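Local coordinates for CheC domain protein (Shewanella loihica PV-4, PDB 3IIC), which probably acts as a chemotaxis phosphatase of the CheX type, which in relatives removes the phosphate from the response regulator CheY, at residues D36-K40 with T126-K130; T65-E69 with S142-A147; N3-P9 with L104-Y110. Where two conformers were deposited one is given. Residue numbers count along the deposited sequence, not the author numbering.

Contact 1 of 3, residues D36-K40 with T126-K130; sequences DNLAK and TIAHK
This is a loop-on-strand contact at the dimer interface: residues 36-40, in the connection from strand 27-28 to strand 43-51, lie against strand 125-129, and 351 Å² is buried between the two segments. Residues 126-129 are extended, while the loop has no regular structure; Asn-37 takes left-handed backbone angles (phi/psi 68/28). The nearest CA atoms are those of Asn-37 and Ile-127, 4.7 Å apart.

Three hydrogen bonds fix this register. Asp-36 (chi1 p) sends its carboxylate along the strand, where OD2 accepts from the backbone N of His-129 at 2.9 Å with an N-H...O angle of 164°. A weak bond runs from Asn-37 N to Ile-127 O, 2.9 Å at 125°. In the third, Thr-126 OG1 (chi1 p) donates to Asn-37 OD1 at 2.7 Å. A water bridges the far end, 2.6 Å from Asp-36 OD1 and, by a weak bond, 3.4 Å from Lys-130 NZ. The methyl Thr-126 CG2 packs against the loop, 3.4 Å from the carbonyl Ala-39 O and 3.8 Å from the methylene Lys-40 CG.

Asp-36 also forms a salt bridge with Lys-135, and the His-129 imidazole bonds Ser-57 and Ser-59. Across the interface, Asn-37 ND2 bonds Glu-84 of the second subunit, and Lys-130 forms salt bridges with Glu-84 and Asp-88 of that subunit. Thr-126, Ala-128 and His-129 pair with an antiparallel strand of the second subunit, a pattern typical of a dimer whose beta-sheet continues from one chain into the other.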
ATOM      1  N   ASP A  36       8.813  -8.779  -8.816  1.00 41.52           N
ATOM      2  CA  ASP A  36       8.903  -7.693  -7.860  1.00 41.08           C
ATOM      3  C   ASP A  36       9.330  -8.290  -6.508  1.00 41.06           C
ATOM      4  O   ASP A  36       9.729  -9.449  -6.433  1.00 40.28           O
ATOM      5  CB  ASP A  36       7.602  -6.870  -7.819  1.00 41.11           C
ATOM      6  CG  ASP A  36       6.386  -7.646  -7.291  1.00 39.23           C
ATOM      7  OD1 ASP A  36       6.499  -8.734  -6.703  1.00 35.42           O
ATOM      8  OD2 ASP A  36       5.277  -7.139  -7.480  1.00 36.53           O
ATOM      9  N   ASN A  37       9.247  -7.486  -5.453  1.00 41.33           N
ATOM     10  CA  ASN A  37       9.689  -7.849  -4.099  1.00 41.53           C
ATOM     11  C   ASN A  37      11.221  -8.002  -4.052  1.00 41.24           C
ATOM     12  O   ASN A  37      11.765  -8.747  -3.239  1.00 41.41           O
ATOM     13  CB  ASN A  37       8.951  -9.102  -3.566  1.00 41.09           C
ATOM     14  CG  ASN A  37       8.862  -9.124  -2.053  1.00 41.73           C
ATOM     15  OD1 ASN A  37       8.609  -8.101  -1.413  1.00 39.60           O
ATOM     16  ND2 ASN A  37       9.038 -10.299  -1.475  1.00 42.62           N
ATOM     17  N   LEU A  38      11.899  -7.272  -4.939  1.00 41.20           N
ATOM     18  CA  LEU A  38      13.357  -7.292  -5.076  1.00 41.29           C
ATOM     19  C   LEU A  38      13.970  -5.942  -4.688  1.00 40.59           C
ATOM     20  O   LEU A  38      14.915  -5.899  -3.932  1.00 40.86           O
ATOM     21  CB  LEU A  38      13.735  -7.672  -6.516  1.00 41.34           C
ATOM     22  CG  LEU A  38      13.261  -9.014  -7.088  1.00 39.68           C
ATOM     23  CD1 LEU A  38      13.750  -9.132  -8.515  1.00 40.05           C
ATOM     24  CD2 LEU A  38      13.762 -10.176  -6.278  1.00 38.28           C
ATOM     25  N   ALA A  39      13.417  -4.848  -5.184  1.00 40.33           N
ATOM     26  CA  ALA A  39      13.958  -3.522  -4.920  1.00 40.37           C
ATOM     27  C   ALA A  39      13.726  -3.132  -3.452  1.00 40.07           C
ATOM     28  O   ALA A  39      12.668  -3.374  -2.906  1.00 40.58           O
ATOM     29  CB  ALA A  39      13.342  -2.480  -5.882  1.00 40.33           C
ATOM     30  N   LYS A  40      14.748  -2.578  -2.820  1.00 39.33           N
ATOM     31  CA  LYS A  40      14.686  -2.117  -1.451  1.00 39.30           C
ATOM     32  C   LYS A  40      14.639  -0.600  -1.382  1.00 38.26           C
ATOM     33  O   LYS A  40      15.238   0.080  -2.200  1.00 38.95           O
ATOM     34  CB  LYS A  40      15.859  -2.672  -0.631  1.00 39.61           C
ATOM     35  CG  LYS A  40      15.708  -4.174  -0.398  1.00 40.67           C
ATOM     36  CD  LYS A  40      16.858  -4.804   0.332  1.00 42.21           C
ATOM     37  CE  LYS A  40      16.518  -6.270   0.632  1.00 43.02           C
ATOM     38  NZ  LYS A  40      17.709  -7.024   1.042  1.00 43.92           N
ATOM     39  N   THR A 126      10.600  -4.152   1.027  1.00 36.05           N
ATOM     40  CA  THR A 126      10.313  -4.574  -0.340  1.00 36.21           C
ATOM     41  C   THR A 126       8.821  -4.562  -0.527  1.00 36.54           C
ATOM     42  O   THR A 126       8.050  -4.598   0.459  1.00 36.56           O
ATOM     43  CB  THR A 126      10.874  -5.973  -0.671  1.00 36.46           C
ATOM     44  OG1 THR A 126      10.403  -6.924   0.291  1.00 35.32           O
ATOM     45  CG2 THR A 126      12.407  -5.939  -0.689  1.00 35.82           C
ATOM     46  N   ILE A 127       8.429  -4.531  -1.794  1.00 36.73           N
ATOM     47  CA  ILE A 127       7.036  -4.380  -2.232  1.00 37.28           C
ATOM     48  C   ILE A 127       6.656  -5.434  -3.266  1.00 36.90           C
ATOM     49  O   ILE A 127       7.378  -5.607  -4.242  1.00 36.60           O
ATOM     50  CB  ILE A 127       6.825  -2.963  -2.850  1.00 37.87           C
ATOM     51  CG1 ILE A 127       7.104  -1.892  -1.776  1.00 39.37           C
ATOM     52  CG2 ILE A 127       5.397  -2.800  -3.459  1.00 36.82           C
ATOM     53  CD1 ILE A 127       6.900  -0.485  -2.227  1.00 41.94           C
ATOM     54  N   ALA A 128       5.542  -6.130  -3.006  1.00 36.26           N
ATOM     55  CA  ALA A 128       4.973  -7.142  -3.891  1.00 36.67           C
ATOM     56  C   ALA A 128       3.549  -6.721  -4.236  1.00 36.58           C
ATOM     57  O   ALA A 128       2.734  -6.539  -3.339  1.00 36.88           O
ATOM     58  CB  ALA A 128       4.965  -8.510  -3.231  1.00 35.88           C
ATOM     59  N   HIS A 129       3.267  -6.512  -5.523  1.00 36.58           N
ATOM     60  CA  HIS A 129       1.899  -6.219  -5.993  1.00 35.70           C
ATOM     61  C   HIS A 129       1.355  -7.582  -6.322  1.00 36.32           C
ATOM     62  O   HIS A 129       1.862  -8.227  -7.212  1.00 36.92           O
ATOM     63  CB  HIS A 129       1.923  -5.354  -7.236  1.00 35.72           C
ATOM     64  CG  HIS A 129       2.330  -3.950  -6.986  1.00 34.58           C
ATOM     65  ND1 HIS A 129       1.612  -2.882  -7.472  1.00 35.70           N
ATOM     66  CD2 HIS A 129       3.364  -3.427  -6.279  1.00 35.37           C
ATOM     67  CE1 HIS A 129       2.224  -1.757  -7.120  1.00 38.91           C
ATOM     68  NE2 HIS A 129       3.290  -2.061  -6.394  1.00 34.69           N
ATOM     69  N   LYS A 130       0.335  -8.033  -5.601  1.00 37.19           N
ATOM     70  CA  LYS A 130      -0.218  -9.375  -5.774  1.00 38.32           C
ATOM     71  C   LYS A 130      -1.366  -9.400  -6.812  1.00 38.94           C
ATOM     72  O   LYS A 130      -2.541  -9.230  -6.473  1.00 38.43           O
ATOM     73  CB  LYS A 130      -0.637  -9.949  -4.406  1.00 38.05           C
ATOM     74  CG  LYS A 130       0.522 -10.067  -3.424  1.00 38.63           C
ATOM     75  CD  LYS A 130       1.650 -11.005  -3.911  1.00 38.71           C
ATOM     76  CE  LYS A 130       2.672 -11.275  -2.815  1.00 39.75           C
ATOM     77  NZ  LYS A 130       3.844 -12.124  -3.222  1.00 38.13           N
TER
HETATM   78  O   HOH W   1       4.574 -10.351  -6.022  0.50 16.69           O

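Contact 2 of 3, residues T65-E69 with S142-A147; sequences TLILE and SIYGTA
Hydrogen bonding anchors the start of helix 64-75 to the loop between strands 134-141 and 147-154. Thr-65 (chi1 p) donates from OG1 to Tyr-144 O at 2.6 Å. Leu-66 N is only 3.0 Å from the same carbonyl, Tyr-144 O, but its angle is too poor for a bond. The nearest CA atoms are those of Leu-66 and Tyr-144, 4.8 Å apart. Residues 65-69 are helical, with Glu-69 N bonded to Thr-65 O at 3.1 Å.

Within the loop, Ser-142 to Gly-145 form a type I beta turn, closed by Gly-145 N to Ser-142 O at 3.1 Å. Ser-142 OG (chi1 p) accepts from Tyr-144 N at 3.2 Å, an ST turn, and donates to Gly-145 O at 3.0 Å. Gly-145 has phi/psi 126/-174, where a CB would clash with the preceding carbonyl and sit a tight 3.0 Å from Thr-65 OG1.

The apolar part rests on Leu-66 (chi1 t, chi2 p): CD2 reaches Ala-147 CB at 3.7 Å and CD1 lies 4.3 Å from Tyr-144 CB.

A CH-pi contact completes the set, with Glu-69 CG 3.4 Å from the Tyr-144 ring centroid and 9° off its normal. The Glu-69 carboxylate bridges to Lys-73. Methylene therefore packs on the aromatic face while charge is met within the helix, so between residues 65-69 and 142-147 one short hydrogen bond and van der Waals contact do the joining, with a weak bond between Tyr-144 OH and Lys-73 further along the helix.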
ATOM      1  N   THR A  65      18.510   8.595   1.394  1.00 34.88           N
ATOM      2  CA  THR A  65      19.364   9.718   0.945  1.00 34.43           C
ATOM      3  C   THR A  65      18.723  10.536  -0.184  1.00 34.22           C
ATOM      4  O   THR A  65      18.860  11.749  -0.213  1.00 34.52           O
ATOM      5  CB  THR A  65      20.783   9.264   0.509  1.00 34.15           C
ATOM      6  OG1 THR A  65      20.645   8.240  -0.476  1.00 36.13           O
ATOM      7  CG2 THR A  65      21.612   8.731   1.689  1.00 32.22           C
ATOM      8  N   LEU A  66      17.993   9.869  -1.079  1.00 34.60           N
ATOM      9  CA  LEU A  66      17.328  10.535  -2.195  1.00 34.29           C
ATOM     10  C   LEU A  66      16.160  11.408  -1.739  1.00 34.10           C
ATOM     11  O   LEU A  66      16.079  12.557  -2.147  1.00 33.84           O
ATOM     12  CB  LEU A  66      16.852   9.516  -3.255  1.00 34.17           C
ATOM     13  CG  LEU A  66      16.039  10.095  -4.436  1.00 34.48           C
ATOM     14  CD1 LEU A  66      16.746  11.296  -5.126  1.00 32.96           C
ATOM     15  CD2 LEU A  66      15.645   8.998  -5.433  1.00 33.74           C
ATOM     16  N   ILE A  67      15.257  10.860  -0.923  1.00 34.39           N
ATOM     17  CA  ILE A  67      14.084  11.609  -0.465  1.00 34.35           C
ATOM     18  C   ILE A  67      14.464  12.753   0.456  1.00 34.81           C
ATOM     19  O   ILE A  67      13.825  13.801   0.395  1.00 35.16           O
ATOM     20  CB  ILE A  67      12.973  10.702   0.169  1.00 35.06           C
ATOM     21  CG1 ILE A  67      11.642  11.454   0.248  1.00 34.52           C
ATOM     22  CG2 ILE A  67      13.423  10.100   1.532  1.00 34.33           C
ATOM     23  CD1 ILE A  67      11.095  11.925  -1.124  1.00 33.64           C
ATOM     24  N   LEU A  68      15.499  12.565   1.287  1.00 34.86           N
ATOM     25  CA  LEU A  68      16.001  13.660   2.143  1.00 35.06           C
ATOM     26  C   LEU A  68      16.673  14.778   1.308  1.00 35.11           C
ATOM     27  O   LEU A  68      16.584  15.929   1.681  1.00 34.85           O
ATOM     28  CB  LEU A  68      16.886  13.135   3.312  1.00 34.70           C
ATOM     29  CG  LEU A  68      16.202  12.137   4.288  1.00 33.39           C
ATOM     30  CD1 LEU A  68      17.098  11.773   5.515  1.00 31.17           C
ATOM     31  CD2 LEU A  68      14.861  12.681   4.773  1.00 32.64           C
ATOM     32  N   GLU A  69      17.322  14.444   0.188  1.00 35.77           N
ATOM     33  CA  GLU A  69      17.878  15.473  -0.712  1.00 36.09           C
ATOM     34  C   GLU A  69      16.756  16.241  -1.436  1.00 36.40           C
ATOM     35  O   GLU A  69      16.853  17.476  -1.611  1.00 35.83           O
ATOM     36  CB  GLU A  69      18.844  14.881  -1.741  1.00 35.93           C
ATOM     37  CG  GLU A  69      19.490  15.963  -2.662  1.00 37.98           C
ATOM     38  CD  GLU A  69      20.325  17.012  -1.926  1.00 37.90           C
ATOM     39  OE1 GLU A  69      20.757  16.755  -0.783  1.00 38.96           O
ATOM     40  OE2 GLU A  69      20.547  18.097  -2.507  1.00 39.89           O
ATOM     41  N   SER A 142      20.294   8.541  -9.401  1.00 40.65           N
ATOM     42  CA  SER A 142      20.997   9.814  -9.289  1.00 40.51           C
ATOM     43  C   SER A 142      22.161   9.699  -8.312  1.00 40.03           C
ATOM     44  O   SER A 142      22.284   8.725  -7.584  1.00 39.86           O
ATOM     45  CB  SER A 142      20.069  10.935  -8.787  1.00 40.42           C
ATOM     46  OG  SER A 142      19.705  10.733  -7.432  1.00 41.22           O
ATOM     47  N   ILE A 143      22.962  10.754  -8.257  1.00 39.71           N
ATOM     48  CA  ILE A 143      24.064  10.864  -7.292  1.00 39.41           C
ATOM     49  C   ILE A 143      23.588  10.821  -5.799  1.00 39.31           C
ATOM     50  O   ILE A 143      24.392  10.567  -4.901  1.00 39.72           O
ATOM     51  CB  ILE A 143      24.972  12.117  -7.594  1.00 39.50           C
ATOM     52  CG1 ILE A 143      24.216  13.452  -7.386  1.00 38.54           C
ATOM     53  CG2 ILE A 143      25.559  12.026  -9.026  1.00 38.16           C
ATOM     54  CD1 ILE A 143      25.039  14.699  -7.715  1.00 37.35           C
ATOM     55  N   TYR A 144      22.293  11.055  -5.546  1.00 38.93           N
ATOM     56  CA  TYR A 144      21.716  11.012  -4.191  1.00 38.42           C
ATOM     57  C   TYR A 144      20.993   9.718  -3.839  1.00 37.76           C
ATOM     58  O   TYR A 144      20.519   9.604  -2.727  1.00 37.39           O
ATOM     59  CB  TYR A 144      20.766  12.186  -3.995  1.00 38.65           C
ATOM     60  CG  TYR A 144      21.393  13.489  -4.342  1.00 38.49           C
ATOM     61  CD1 TYR A 144      22.324  14.087  -3.487  1.00 37.85           C
ATOM     62  CD2 TYR A 144      21.053  14.149  -5.530  1.00 39.83           C
ATOM     63  CE1 TYR A 144      22.903  15.308  -3.796  1.00 38.17           C
ATOM     64  CE2 TYR A 144      21.627  15.398  -5.848  1.00 40.42           C
ATOM     65  CZ  TYR A 144      22.554  15.958  -4.978  1.00 39.61           C
ATOM     66  OH  TYR A 144      23.134  17.160  -5.305  1.00 41.95           O
ATOM     67  N   GLY A 145      20.919   8.767  -4.774  1.00 37.80           N
ATOM     68  CA  GLY A 145      20.267   7.473  -4.579  1.00 37.83           C
ATOM     69  C   GLY A 145      19.216   7.180  -5.639  1.00 38.10           C
ATOM     70  O   GLY A 145      19.007   7.963  -6.564  1.00 37.91           O
ATOM     71  N   THR A 146      18.499   6.075  -5.429  1.00 38.75           N
ATOM     72  CA  THR A 146      17.578   5.479  -6.408  1.00 38.48           C
ATOM     73  C   THR A 146      16.117   5.508  -5.977  1.00 38.42           C
ATOM     74  O   THR A 146      15.807   5.324  -4.792  1.00 38.60           O
ATOM     75  CB  THR A 146      18.016   3.994  -6.642  1.00 38.64           C
ATOM     76  OG1 THR A 146      19.386   3.958  -7.053  1.00 38.71           O
ATOM     77  CG2 THR A 146      17.151   3.278  -7.694  1.00 37.97           C
ATOM     78  N   ALA A 147      15.224   5.791  -6.930  1.00 38.31           N
ATOM     79  CA  ALA A 147      13.779   5.684  -6.715  1.00 38.19           C
ATOM     80  C   ALA A 147      13.328   4.531  -7.600  1.00 38.26           C
ATOM     81  O   ALA A 147      13.951   4.250  -8.622  1.00 38.43           O
ATOM     82  CB  ALA A 147      13.021   6.969  -7.053  1.00 37.79           C
TER

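Contact 3 of 3, residues N3-P9 with L104-Y110; sequences NVDFINP and LLSDKGY
Residues 4-9 form the first turns of helix 4-22, kinked at Pro-9, whose N has no bond to the preceding turn; Asn-3 occupies the N-cap position without a side-chain capping bond. Opposite, helix 84-107 runs out into a Schellman motif, with Gly-109 at positive phi (105°), Tyr-110 N weakly bonded to Leu-105 O at 2.8 Å and Gly-109 N to Ser-106 O at 3.2 Å. The closest CA pair is Pro-9 and Leu-104, 6.2 Å apart.

Leu-105 CD2 lies 3.7 Å from Pro-9 CG and 3.8 Å from Phe-6 CD2, and Pro-9 CB meets Leu-104 CB at 4.0 Å. Phe-6 (chi1 t) turns its edge to the face of Tyr-110 (chi1 m), an offset edge-to-face pair with centroids 5.2 Å apart and planes at 66°; Phe-6 also meets Phe-153 edge-to-face. Lys-108 NZ donates to Asp-5 O at 2.7 Å, and Asn-3 ND2 weakly to Tyr-110 OH at 2.6 Å. Aromatic and aliphatic packing thus joins the two helix ends, with polar bonds alongside.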
ATOM      1  N   ASN A   3       0.828  -2.605 -22.189  1.00 56.54           N
ATOM      2  CA  ASN A   3       0.901  -1.501 -23.148  1.00 55.52           C
ATOM      3  C   ASN A   3       1.866  -0.389 -22.708  1.00 54.53           C
ATOM      4  O   ASN A   3       1.767   0.130 -21.580  1.00 54.01           O
ATOM      5  CB  ASN A   3      -0.485  -0.848 -23.392  1.00 55.51           C
ATOM      6  CG  ASN A   3      -1.335  -1.575 -24.436  1.00 56.57           C
ATOM      7  OD1 ASN A   3      -0.858  -2.414 -25.216  1.00 57.12           O
ATOM      8  ND2 ASN A   3      -2.610  -1.207 -24.486  1.00 56.63           N
ATOM      9  N   VAL A   4       2.778  -0.030 -23.615  1.00 53.00           N
ATOM     10  CA  VAL A   4       3.718   1.093 -23.421  1.00 51.84           C
ATOM     11  C   VAL A   4       2.930   2.435 -23.375  1.00 50.53           C
ATOM     12  O   VAL A   4       3.371   3.390 -22.749  1.00 49.77           O
ATOM     13  CB  VAL A   4       4.835   1.068 -24.534  1.00 51.77           C
ATOM     14  CG1 VAL A   4       5.758   2.271 -24.467  1.00 52.27           C
ATOM     15  CG2 VAL A   4       5.653  -0.213 -24.420  1.00 51.75           C
ATOM     16  N   ASP A   5       1.764   2.484 -24.038  1.00 49.22           N
ATOM     17  CA  ASP A   5       0.866   3.659 -24.023  1.00 48.26           C
ATOM     18  C   ASP A   5       0.211   3.862 -22.665  1.00 46.88           C
ATOM     19  O   ASP A   5      -0.189   4.979 -22.343  1.00 45.18           O
ATOM     20  CB  ASP A   5      -0.265   3.523 -25.047  1.00 48.39           C
ATOM     21  CG  ASP A   5       0.244   3.332 -26.447  1.00 49.30           C
ATOM     22  OD1 ASP A   5       1.141   4.096 -26.856  1.00 51.24           O
ATOM     23  OD2 ASP A   5      -0.242   2.412 -27.130  1.00 49.84           O
ATOM     24  N   PHE A   6       0.022   2.758 -21.947  1.00 45.88           N
ATOM     25  CA  PHE A   6      -0.523   2.770 -20.610  1.00 45.70           C
ATOM     26  C   PHE A   6       0.565   3.100 -19.578  1.00 45.00           C
ATOM     27  O   PHE A   6       0.343   3.932 -18.691  1.00 45.45           O
ATOM     28  CB  PHE A   6      -1.173   1.428 -20.279  1.00 45.63           C
ATOM     29  CG  PHE A   6      -1.963   1.469 -19.025  1.00 46.87           C
ATOM     30  CD1 PHE A   6      -1.410   1.047 -17.806  1.00 46.36           C
ATOM     31  CD2 PHE A   6      -3.242   2.022 -19.037  1.00 48.11           C
ATOM     32  CE1 PHE A   6      -2.152   1.128 -16.618  1.00 46.42           C
ATOM     33  CE2 PHE A   6      -4.000   2.112 -17.860  1.00 47.46           C
ATOM     34  CZ  PHE A   6      -3.447   1.665 -16.642  1.00 47.00           C
ATOM     35  N   ILE A   7       1.718   2.435 -19.688  1.00 44.11           N
ATOM     36  CA  ILE A   7       2.842   2.622 -18.755  1.00 43.58           C
ATOM     37  C   ILE A   7       3.495   4.005 -18.839  1.00 42.79           C
ATOM     38  O   ILE A   7       3.702   4.629 -17.810  1.00 42.04           O
ATOM     39  CB  ILE A   7       3.952   1.545 -18.947  1.00 43.89           C
ATOM     40  CG1 ILE A   7       3.418   0.148 -18.594  1.00 44.81           C
ATOM     41  CG2 ILE A   7       5.194   1.857 -18.088  1.00 42.08           C
ATOM     42  CD1 ILE A   7       4.432  -0.960 -18.798  1.00 45.58           C
ATOM     43  N   ASN A   8       3.821   4.460 -20.049  1.00 41.83           N
ATOM     44  CA  ASN A   8       4.521   5.758 -20.239  1.00 41.41           C
ATOM     45  C   ASN A   8       3.997   6.996 -19.479  1.00 40.58           C
ATOM     46  O   ASN A   8       4.811   7.721 -18.939  1.00 39.91           O
ATOM     47  CB  ASN A   8       4.764   6.086 -21.736  1.00 41.03           C
ATOM     48  CG  ASN A   8       5.914   5.268 -22.359  1.00 41.24           C
ATOM     49  OD1 ASN A   8       6.627   4.537 -21.686  1.00 41.26           O
ATOM     50  ND2 ASN A   8       6.090   5.416 -23.656  1.00 42.21           N
ATOM     51  N   PRO A   9       2.662   7.243 -19.463  1.00 40.11           N
ATOM     52  CA  PRO A   9       2.078   8.353 -18.689  1.00 39.66           C
ATOM     53  C   PRO A   9       2.472   8.355 -17.193  1.00 38.94           C
ATOM     54  O   PRO A   9       2.713   9.416 -16.650  1.00 38.27           O
ATOM     55  CB  PRO A   9       0.577   8.150 -18.872  1.00 39.64           C
ATOM     56  CG  PRO A   9       0.488   7.605 -20.275  1.00 40.53           C
ATOM     57  CD  PRO A   9       1.684   6.709 -20.438  1.00 40.28           C
ATOM     58  N   LEU A 104      -3.627  12.034 -18.612  1.00 43.08           N
ATOM     59  CA  LEU A 104      -3.007  11.677 -19.904  1.00 42.87           C
ATOM     60  C   LEU A 104      -3.703  10.442 -20.517  1.00 42.69           C
ATOM     61  O   LEU A 104      -3.989  10.396 -21.736  1.00 42.80           O
ATOM     62  CB  LEU A 104      -1.492  11.436 -19.745  1.00 42.99           C
ATOM     63  CG  LEU A 104      -0.514  12.633 -19.593  1.00 43.32           C
ATOM     64  CD1 LEU A 104      -1.074  13.837 -18.805  1.00 44.36           C
ATOM     65  CD2 LEU A 104       0.824  12.160 -18.994  1.00 39.69           C
ATOM     66  N   LEU A 105      -3.993   9.475 -19.648  1.00 42.17           N
ATOM     67  CA  LEU A 105      -4.671   8.225 -19.995  1.00 41.76           C
ATOM     68  C   LEU A 105      -6.167   8.377 -20.328  1.00 41.97           C
ATOM     69  O   LEU A 105      -6.702   7.553 -21.081  1.00 41.17           O
ATOM     70  CB  LEU A 105      -4.458   7.198 -18.873  1.00 42.03           C
ATOM     71  CG  LEU A 105      -2.995   6.740 -18.698  1.00 41.33           C
ATOM     72  CD1 LEU A 105      -2.712   6.184 -17.298  1.00 38.55           C
ATOM     73  CD2 LEU A 105      -2.640   5.738 -19.792  1.00 38.39           C
ATOM     74  N   SER A 106      -6.839   9.394 -19.762  1.00 42.06           N
ATOM     75  CA  SER A 106      -8.259   9.660 -20.058  0.50 42.03           C
ATOM     76  C   SER A 106      -8.427  10.100 -21.513  1.00 42.23           C
ATOM     77  O   SER A 106      -9.386   9.713 -22.160  1.00 41.83           O
ATOM     78  CB  SER A 106      -8.844  10.723 -19.127  0.50 41.91           C
ATOM     79  OG  SER A 106      -8.243  11.984 -19.349  0.50 41.61           O
ATOM     80  N   ASP A 107      -7.478  10.902 -22.007  1.00 42.71           N
ATOM     81  CA  ASP A 107      -7.476  11.384 -23.405  1.00 43.44           C
ATOM     82  C   ASP A 107      -7.306  10.222 -24.384  1.00 43.31           C
ATOM     83  O   ASP A 107      -7.888  10.247 -25.466  1.00 43.97           O
ATOM     84  CB  ASP A 107      -6.361  12.410 -23.654  1.00 43.73           C
ATOM     85  CG  ASP A 107      -6.390  13.575 -22.663  1.00 43.96           C
ATOM     86  OD1 ASP A 107      -7.486  13.994 -22.227  1.00 43.41           O
ATOM     87  OD2 ASP A 107      -5.294  14.062 -22.329  1.00 45.09           O
ATOM     88  N   LYS A 108      -6.508   9.227 -23.993  1.00 43.41           N
ATOM     89  CA  LYS A 108      -6.296   8.002 -24.767  1.00 43.72           C
ATOM     90  C   LYS A 108      -7.440   6.955 -24.659  1.00 43.97           C
ATOM     91  O   LYS A 108      -7.428   5.975 -25.413  1.00 43.46           O
ATOM     92  CB  LYS A 108      -4.966   7.324 -24.386  1.00 43.62           C
ATOM     93  CG  LYS A 108      -3.697   8.078 -24.789  1.00 44.40           C
ATOM     94  CD  LYS A 108      -2.464   7.220 -24.422  1.00 45.92           C
ATOM     95  CE  LYS A 108      -1.142   7.986 -24.483  1.00 46.23           C
ATOM     96  NZ  LYS A 108      -0.060   7.285 -23.720  1.00 45.30           N
ATOM     97  N   GLY A 109      -8.397   7.145 -23.737  1.00 44.23           N
ATOM     98  CA  GLY A 109      -9.520   6.200 -23.525  1.00 44.30           C
ATOM     99  C   GLY A 109      -9.438   5.310 -22.281  1.00 44.45           C
ATOM    100  O   GLY A 109     -10.422   4.636 -21.945  1.00 45.00           O
ATOM    101  N   TYR A 110      -8.280   5.267 -21.618  1.00 44.08           N
ATOM    102  CA  TYR A 110      -8.110   4.474 -20.387  1.00 44.27           C
ATOM    103  C   TYR A 110      -8.669   5.305 -19.232  1.00 43.41           C
ATOM    104  O   TYR A 110      -8.199   6.402 -19.003  1.00 44.12           O
ATOM    105  CB  TYR A 110      -6.637   4.124 -20.138  1.00 44.26           C
ATOM    106  CG  TYR A 110      -5.961   3.288 -21.220  1.00 47.17           C
ATOM    107  CD1 TYR A 110      -5.983   1.880 -21.173  1.00 48.67           C
ATOM    108  CD2 TYR A 110      -5.282   3.900 -22.298  1.00 49.15           C
ATOM    109  CE1 TYR A 110      -5.339   1.109 -22.159  1.00 48.11           C
ATOM    110  CE2 TYR A 110      -4.640   3.128 -23.290  1.00 49.00           C
ATOM    111  CZ  TYR A 110      -4.673   1.741 -23.202  1.00 49.15           C
ATOM    112  OH  TYR A 110      -4.054   0.989 -24.164  1.00 50.48           O
TER

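From the N terminus, residues 3-9 open contact 3, which closes only at 104-110, where the end of helix 84-107 returns to the start of helix 4-22. Before that closure the chain has passed 36-40 and 65-69. Contact 1 closes next, at 126-130, and contact 2 last, at 142-147. Each pair of contacts therefore crosses, and none encloses another. Contact 3 joins the two long helices, contact 2 attaches helix 64-75 to the last hairpin's loop, and contact 1 holds a loop to the strand at the subunit boundary. Contacts 2 and 3 lie on opposite sides of the chain's centre, their centres 28 Å apart.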